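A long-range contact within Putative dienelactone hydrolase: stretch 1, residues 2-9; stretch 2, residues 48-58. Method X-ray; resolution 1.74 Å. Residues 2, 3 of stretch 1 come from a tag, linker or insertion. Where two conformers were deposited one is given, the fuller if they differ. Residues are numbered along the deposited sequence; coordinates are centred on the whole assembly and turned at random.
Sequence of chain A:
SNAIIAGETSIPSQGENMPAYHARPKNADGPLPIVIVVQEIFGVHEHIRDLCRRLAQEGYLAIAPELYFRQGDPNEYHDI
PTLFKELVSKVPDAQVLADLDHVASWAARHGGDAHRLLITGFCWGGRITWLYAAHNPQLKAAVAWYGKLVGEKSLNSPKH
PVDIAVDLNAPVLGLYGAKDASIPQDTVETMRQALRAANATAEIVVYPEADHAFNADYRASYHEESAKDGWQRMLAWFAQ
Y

Stretch 1 (2-9) NAIIAGET
Stretch 2 (48-58) IRDLCRRLAQE

How are the two backbones arranged? Residues 4-9 form an extended strand, with phi from -115° to -167° and psi from 136° to 173°, while residues 48-56 are helical, continuing a helix that begins earlier in the chain, with phi near -62° and psi near -40°, easing to -33° at Ala56; Gln57 follows with phi -66° and psi -20°. The helix is held by i to i+4 bonds such as Arg53 N to Arg49 O and Gln57 N to Arg53 O, both 3.0 Å. The two segments run roughly antiparallel, their N-to-C directions 148° apart and their axes 8.6 Å apart at closest approach. The register agrees with this direction: Asn2 CA lies 5.5 Å from Gln57 CA, Ile4 CA lies 6.3 Å from Ala56 CA, and Glu8, further along the strand, reaches Arg49, two turns back along the helix.

Which side chains make the apolar contact? Strand alternation turns the CA-to-CB bonds of Ile4 and Ala6 toward the helix and that of Ile5 away. Ile4, with chi1 p and chi2 t, has the largest covered area of any residue here, 91 Å² of the 367 Å² buried in total. Its CG2 packs 3.7 Å from Ala56 CB, and the same methyl lies 3.7 Å from the backbone, measured from Ile4 CG2 to Ala56 C; Ile4 CG2 is also 3.7 Å from Gln57 N. Its CD1 extends to 3.5 Å from Arg53 CB, so the aliphatic base of that arginine (chi1 m, chi2 t, chi3 m, chi4 -93°) serves as packing surface, while its guanidinium bonds outside this contact.

What charge pairing joins the far end? The CA-to-CB bond of Glu8 is sideways to the helix, but with chi1 m, chi2 t and chi3 -13° its carboxylate swings nearer. The CA-to-CB bond of Arg49 points toward the strand, and its side chain has chi1 m, chi2 t, chi3 p and chi4 110°. A salt bridge results: Arg49 NH2 donates to Glu8 OE2 at 2.9 Å and Arg49 NH1 donates to the same Glu8 OE2 at 3.1 Å, with N-H...O angles of 153° and 142°. One carboxylate oxygen thus sits at the guanidinium edge, near its plane, where both terminal nitrogens can direct hydrogens at it.

What links Asn2 to Gln57? Asn2, a tag residue with chi1 -30° and chi2 -79°, brings ND2 to 2.8 Å from Gln57 O, but the angle is too poor for a hydrogen bond. A water bridges the pair instead, donating to Asn2 O at 2.6 Å and accepting from Gln57 NE2 at 3.0 Å, with Gln57 at chi1 m, chi2 t and chi3 -51°.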

ATOM      1  N   ASN A   2      -2.293  20.278  12.846  1.00 36.06           N
ATOM      2  CA  ASN A   2      -0.839  19.929  12.971  1.00 35.20           C
ATOM      3  C   ASN A   2      -0.167  20.294  11.658  1.00 32.52           C
ATOM      4  O   ASN A   2      -0.519  19.728  10.620  1.00 33.62           O
ATOM      5  CB  ASN A   2      -0.670  18.434  13.221  1.00 36.05           C
ATOM      6  CG  ASN A   2      -1.842  17.834  13.975  1.00 40.26           C
ATOM      7  OD1 ASN A   2      -1.946  17.969  15.202  1.00 44.63           O
ATOM      8  ND2 ASN A   2      -2.745  17.182  13.246  1.00 43.32           N
ATOM      9  N   ALA A   3       0.778  21.233  11.699  1.00 29.31           N
ATOM     10  CA  ALA A   3       1.416  21.745  10.475  1.00 25.60           C
ATOM     11  C   ALA A   3       2.259  20.666   9.789  1.00 23.29           C
ATOM     12  O   ALA A   3       2.929  19.881  10.449  1.00 22.02           O
ATOM     13  CB  ALA A   3       2.248  22.923  10.778  1.00 26.26           C
ATOM     14  N   ILE A   4       2.203  20.622   8.461  1.00 21.11           N
ATOM     15  CA  ILE A   4       2.983  19.638   7.707  1.00 18.99           C
ATOM     16  C   ILE A   4       3.837  20.322   6.635  1.00 18.89           C
ATOM     17  O   ILE A   4       3.598  21.497   6.281  1.00 19.38           O
ATOM     18  CB  ILE A   4       2.051  18.545   7.063  1.00 18.22           C
ATOM     19  CG1 ILE A   4       1.033  19.180   6.097  1.00 18.35           C
ATOM     20  CG2 ILE A   4       1.305  17.759   8.175  1.00 18.35           C
ATOM     21  CD1 ILE A   4       0.391  18.140   5.094  1.00 18.33           C
ATOM     22  N   ILE A   5       4.796  19.580   6.099  0.50 17.78           N
ATOM     23  CA  ILE A   5       5.579  20.039   4.964  0.50 18.49           C
ATOM     24  C   ILE A   5       5.752  18.905   3.963  0.50 18.73           C
ATOM     25  O   ILE A   5       6.027  17.742   4.334  0.50 17.85           O
ATOM     26  CB  ILE A   5       6.944  20.509   5.393  0.50 18.51           C
ATOM     27  CG1 ILE A   5       7.610  19.424   6.224  0.50 18.06           C
ATOM     28  CG2 ILE A   5       6.847  21.853   6.136  0.50 20.13           C
ATOM     29  CD1 ILE A   5       9.051  19.673   6.431  0.50 22.09           C
ATOM     30  N   ALA A   6       5.581  19.254   2.692  1.00 19.21           N
ATOM     31  CA  ALA A   6       5.481  18.267   1.652  1.00 20.30           C
ATOM     32  C   ALA A   6       6.406  18.588   0.489  1.00 22.35           C
ATOM     33  O   ALA A   6       6.853  19.724   0.321  1.00 22.58           O
ATOM     34  CB  ALA A   6       4.009  18.116   1.227  1.00 22.46           C
ATOM     35  N   GLY A   7       6.743  17.579  -0.307  1.00 21.45           N
ATOM     36  CA  GLY A   7       7.662  17.837  -1.405  1.00 22.33           C
ATOM     37  C   GLY A   7       7.687  16.691  -2.387  1.00 21.65           C
ATOM     38  O   GLY A   7       7.095  15.626  -2.134  1.00 19.60           O
ATOM     39  N   GLU A   8       8.357  16.919  -3.520  0.50 21.84           N
ATOM     40  CA  GLU A   8       8.623  15.880  -4.495  0.50 22.07           C
ATOM     41  C   GLU A   8      10.118  15.682  -4.531  0.50 22.46           C
ATOM     42  O   GLU A   8      10.884  16.653  -4.523  0.50 22.38           O
ATOM     43  CB  GLU A   8       8.121  16.273  -5.887  0.50 22.77           C
ATOM     44  CG  GLU A   8       6.620  16.447  -5.989  0.50 24.11           C
ATOM     45  CD  GLU A   8       6.194  17.046  -7.316  0.50 27.09           C
ATOM     46  OE1 GLU A   8       7.061  17.560  -8.053  0.50 24.56           O
ATOM     47  OE2 GLU A   8       4.983  17.007  -7.625  0.50 30.17           O
ATOM     48  N   THR A   9      10.537  14.425  -4.578  1.00 21.39           N
ATOM     49  CA  THR A   9      11.936  14.088  -4.575  1.00 23.17           C
ATOM     50  C   THR A   9      12.145  12.938  -5.562  1.00 22.80           C
ATOM     51  O   THR A   9      11.185  12.465  -6.180  1.00 23.21           O
ATOM     52  CB  THR A   9      12.453  13.801  -3.108  1.00 23.21           C
ATOM     53  OG1 THR A   9      13.886  13.811  -3.098  1.00 27.07           O
ATOM     54  CG2 THR A   9      11.912  12.460  -2.613  1.00 27.22           C
ATOM     55  N   ILE A  48      -3.653  10.206  -3.859  1.00 14.15           N
ATOM     56  CA  ILE A  48      -2.576   9.548  -3.084  1.00 13.79           C
ATOM     57  C   ILE A  48      -1.743  10.612  -2.333  1.00 14.45           C
ATOM     58  O   ILE A  48      -1.337  10.407  -1.158  1.00 14.16           O
ATOM     59  CB  ILE A  48      -1.684   8.651  -3.998  1.00 14.64           C
ATOM     60  CG1 ILE A  48      -2.548   7.565  -4.695  1.00 15.54           C
ATOM     61  CG2 ILE A  48      -0.503   8.054  -3.200  1.00 16.76           C
ATOM     62  CD1 ILE A  48      -3.250   6.580  -3.702  1.00 18.60           C
ATOM     63  N   ARG A  49      -1.494  11.739  -2.991  0.60 13.56           N
ATOM     64  CA  ARG A  49      -0.795  12.867  -2.345  0.60 13.80           C
ATOM     65  C   ARG A  49      -1.570  13.398  -1.134  0.60 14.01           C
ATOM     66  O   ARG A  49      -0.981  13.681  -0.081  0.60 14.62           O
ATOM     67  CB  ARG A  49      -0.492  13.969  -3.381  0.60 13.90           C
ATOM     68  CG  ARG A  49       0.334  13.450  -4.584  0.60 15.56           C
ATOM     69  CD  ARG A  49       0.290  14.452  -5.750  0.60 20.10           C
ATOM     70  NE  ARG A  49       0.948  15.729  -5.466  0.60 20.86           N
ATOM     71  CZ  ARG A  49       2.100  16.129  -6.019  0.60 22.25           C
ATOM     72  NH1 ARG A  49       2.604  17.320  -5.722  0.60 18.76           N
ATOM     73  NH2 ARG A  49       2.747  15.355  -6.879  0.60 22.20           N
ATOM     74  N   ASP A  50      -2.895  13.501  -1.267  1.00 14.17           N
ATOM     75  CA  ASP A  50      -3.799  13.865  -0.143  1.00 14.41           C
ATOM     76  C   ASP A  50      -3.642  12.860   1.020  1.00 14.52           C
ATOM     77  O   ASP A  50      -3.512  13.271   2.182  1.00 15.21           O
ATOM     78  CB  ASP A  50      -5.250  13.889  -0.667  1.00 15.33           C
ATOM     79  CG  ASP A  50      -6.274  14.386   0.341  1.00 18.42           C
ATOM     80  OD1 ASP A  50      -5.922  15.095   1.307  1.00 20.56           O
ATOM     81  OD2 ASP A  50      -7.476  14.090   0.099  1.00 20.18           O
ATOM     82  N   LEU A  51      -3.651  11.556   0.719  1.00 13.61           N
ATOM     83  CA  LEU A  51      -3.453  10.561   1.753  1.00 13.94           C
ATOM     84  C   LEU A  51      -2.103  10.717   2.472  1.00 14.35           C
ATOM     85  O   LEU A  51      -2.052  10.527   3.688  1.00 14.99           O
ATOM     86  CB  LEU A  51      -3.619   9.126   1.182  1.00 13.54           C
ATOM     87  CG  LEU A  51      -5.046   8.855   0.615  1.00 14.74           C
ATOM     88  CD1 LEU A  51      -5.088   7.411   0.152  1.00 16.59           C
ATOM     89  CD2 LEU A  51      -6.183   9.133   1.616  1.00 16.29           C
ATOM     90  N   CYS A  52      -1.014  11.017   1.739  1.00 13.29           N
ATOM     91  CA  CYS A  52       0.299  11.213   2.382  1.00 13.52           C
ATOM     92  C   CYS A  52       0.204  12.402   3.342  1.00 12.93           C
ATOM     93  O   CYS A  52       0.717  12.363   4.469  1.00 15.02           O
ATOM     94  CB  CYS A  52       1.369  11.531   1.321  1.00 12.58           C
ATOM     95  SG  CYS A  52       1.820  10.052   0.350  1.00 16.72           S
ATOM     96  N   ARG A  53      -0.468  13.468   2.895  1.00 13.57           N
ATOM     97  CA  ARG A  53      -0.614  14.640   3.768  1.00 13.10           C
ATOM     98  C   ARG A  53      -1.455  14.314   5.027  1.00 13.75           C
ATOM     99  O   ARG A  53      -1.113  14.777   6.131  1.00 14.80           O
ATOM    100  CB  ARG A  53      -1.246  15.804   3.005  1.00 13.35           C
ATOM    101  CG  ARG A  53      -0.298  16.353   1.957  1.00 12.84           C
ATOM    102  CD  ARG A  53      -0.849  17.622   1.338  1.00 12.99           C
ATOM    103  NE  ARG A  53      -2.116  17.481   0.598  1.00 15.34           N
ATOM    104  CZ  ARG A  53      -2.233  17.255  -0.700  1.00 17.52           C
ATOM    105  NH1 ARG A  53      -1.155  17.054  -1.461  1.00 16.51           N
ATOM    106  NH2 ARG A  53      -3.477  17.222  -1.241  1.00 15.48           N
ATOM    107  N   ARG A  54      -2.516  13.504   4.861  1.00 14.43           N
ATOM    108  CA  ARG A  54      -3.352  13.096   6.002  1.00 13.99           C
ATOM    109  C   ARG A  54      -2.551  12.265   7.001  1.00 14.85           C
ATOM    110  O   ARG A  54      -2.691  12.441   8.233  1.00 14.24           O
ATOM    111  CB  ARG A  54      -4.615  12.366   5.511  1.00 13.28           C
ATOM    112  CG  ARG A  54      -5.577  13.345   4.816  1.00 15.17           C
ATOM    113  CD  ARG A  54      -6.793  12.637   4.278  1.00 14.84           C
ATOM    114  NE  ARG A  54      -7.445  11.808   5.296  1.00 15.77           N
ATOM    115  CZ  ARG A  54      -8.260  10.801   5.021  1.00 17.08           C
ATOM    116  NH1 ARG A  54      -8.590  10.548   3.761  1.00 16.62           N
ATOM    117  NH2 ARG A  54      -8.823  10.096   6.028  1.00 17.53           N
ATOM    118  N   LEU A  55      -1.682  11.402   6.486  1.00 14.08           N
ATOM    119  CA  LEU A  55      -0.790  10.616   7.380  1.00 14.32           C
ATOM    120  C   LEU A  55       0.224  11.503   8.095  1.00 14.88           C
ATOM    121  O   LEU A  55       0.536  11.282   9.287  1.00 15.24           O
ATOM    122  CB  LEU A  55      -0.058   9.524   6.572  1.00 14.18           C
ATOM    123  CG  LEU A  55      -0.959   8.318   6.199  1.00 15.73           C
ATOM    124  CD1 LEU A  55      -0.310   7.449   5.097  1.00 17.30           C
ATOM    125  CD2 LEU A  55      -1.260   7.466   7.446  1.00 17.04           C
ATOM    126  N   ALA A  56       0.751  12.505   7.393  1.00 14.83           N
ATOM    127  CA  ALA A  56       1.709  13.444   8.007  1.00 14.99           C
ATOM    128  C   ALA A  56       1.046  14.243   9.150  1.00 15.36           C
ATOM    129  O   ALA A  56       1.683  14.508  10.151  1.00 15.55           O
ATOM    130  CB  ALA A  56       2.285  14.390   6.961  1.00 14.10           C
ATOM    131  N   GLN A  57      -0.244  14.541   9.025  1.00 15.80           N
ATOM    132  CA  GLN A  57      -0.983  15.237  10.089  1.00 16.50           C
ATOM    133  C   GLN A  57      -1.083  14.368  11.335  1.00 17.74           C
ATOM    134  O   GLN A  57      -1.330  14.874  12.417  1.00 17.91           O
ATOM    135  CB  GLN A  57      -2.376  15.611   9.617  1.00 16.89           C
ATOM    136  CG  GLN A  57      -2.359  16.616   8.525  1.00 20.07           C
ATOM    137  CD  GLN A  57      -3.762  16.933   8.018  1.00 24.65           C
ATOM    138  OE1 GLN A  57      -4.535  16.037   7.701  1.00 26.81           O
ATOM    139  NE2 GLN A  57      -4.076  18.207   7.921  1.00 28.85           N
ATOM    140  N   GLU A  58      -0.908  13.059  11.171  1.00 17.02           N
ATOM    141  CA  GLU A  58      -0.910  12.130  12.326  1.00 18.15           C
ATOM    142  C   GLU A  58       0.449  11.878  12.924  1.00 18.42           C
ATOM    143  O   GLU A  58       0.560  11.132  13.927  1.00 19.76           O
ATOM    144  CB  GLU A  58      -1.533  10.774  11.935  1.00 18.42           C
ATOM    145  CG  GLU A  58      -2.954  10.890  11.358  1.00 19.85           C
ATOM    146  CD  GLU A  58      -4.009  11.280  12.391  1.00 23.65           C
ATOM    147  OE1 GLU A  58      -3.714  11.290  13.607  1.00 22.26           O
ATOM    148  OE2 GLU A  58      -5.146  11.580  11.980  1.00 24.63           O
TER
HETATM  149  O   HOH W   1      -2.042  20.322   8.608  1.00 39.65           O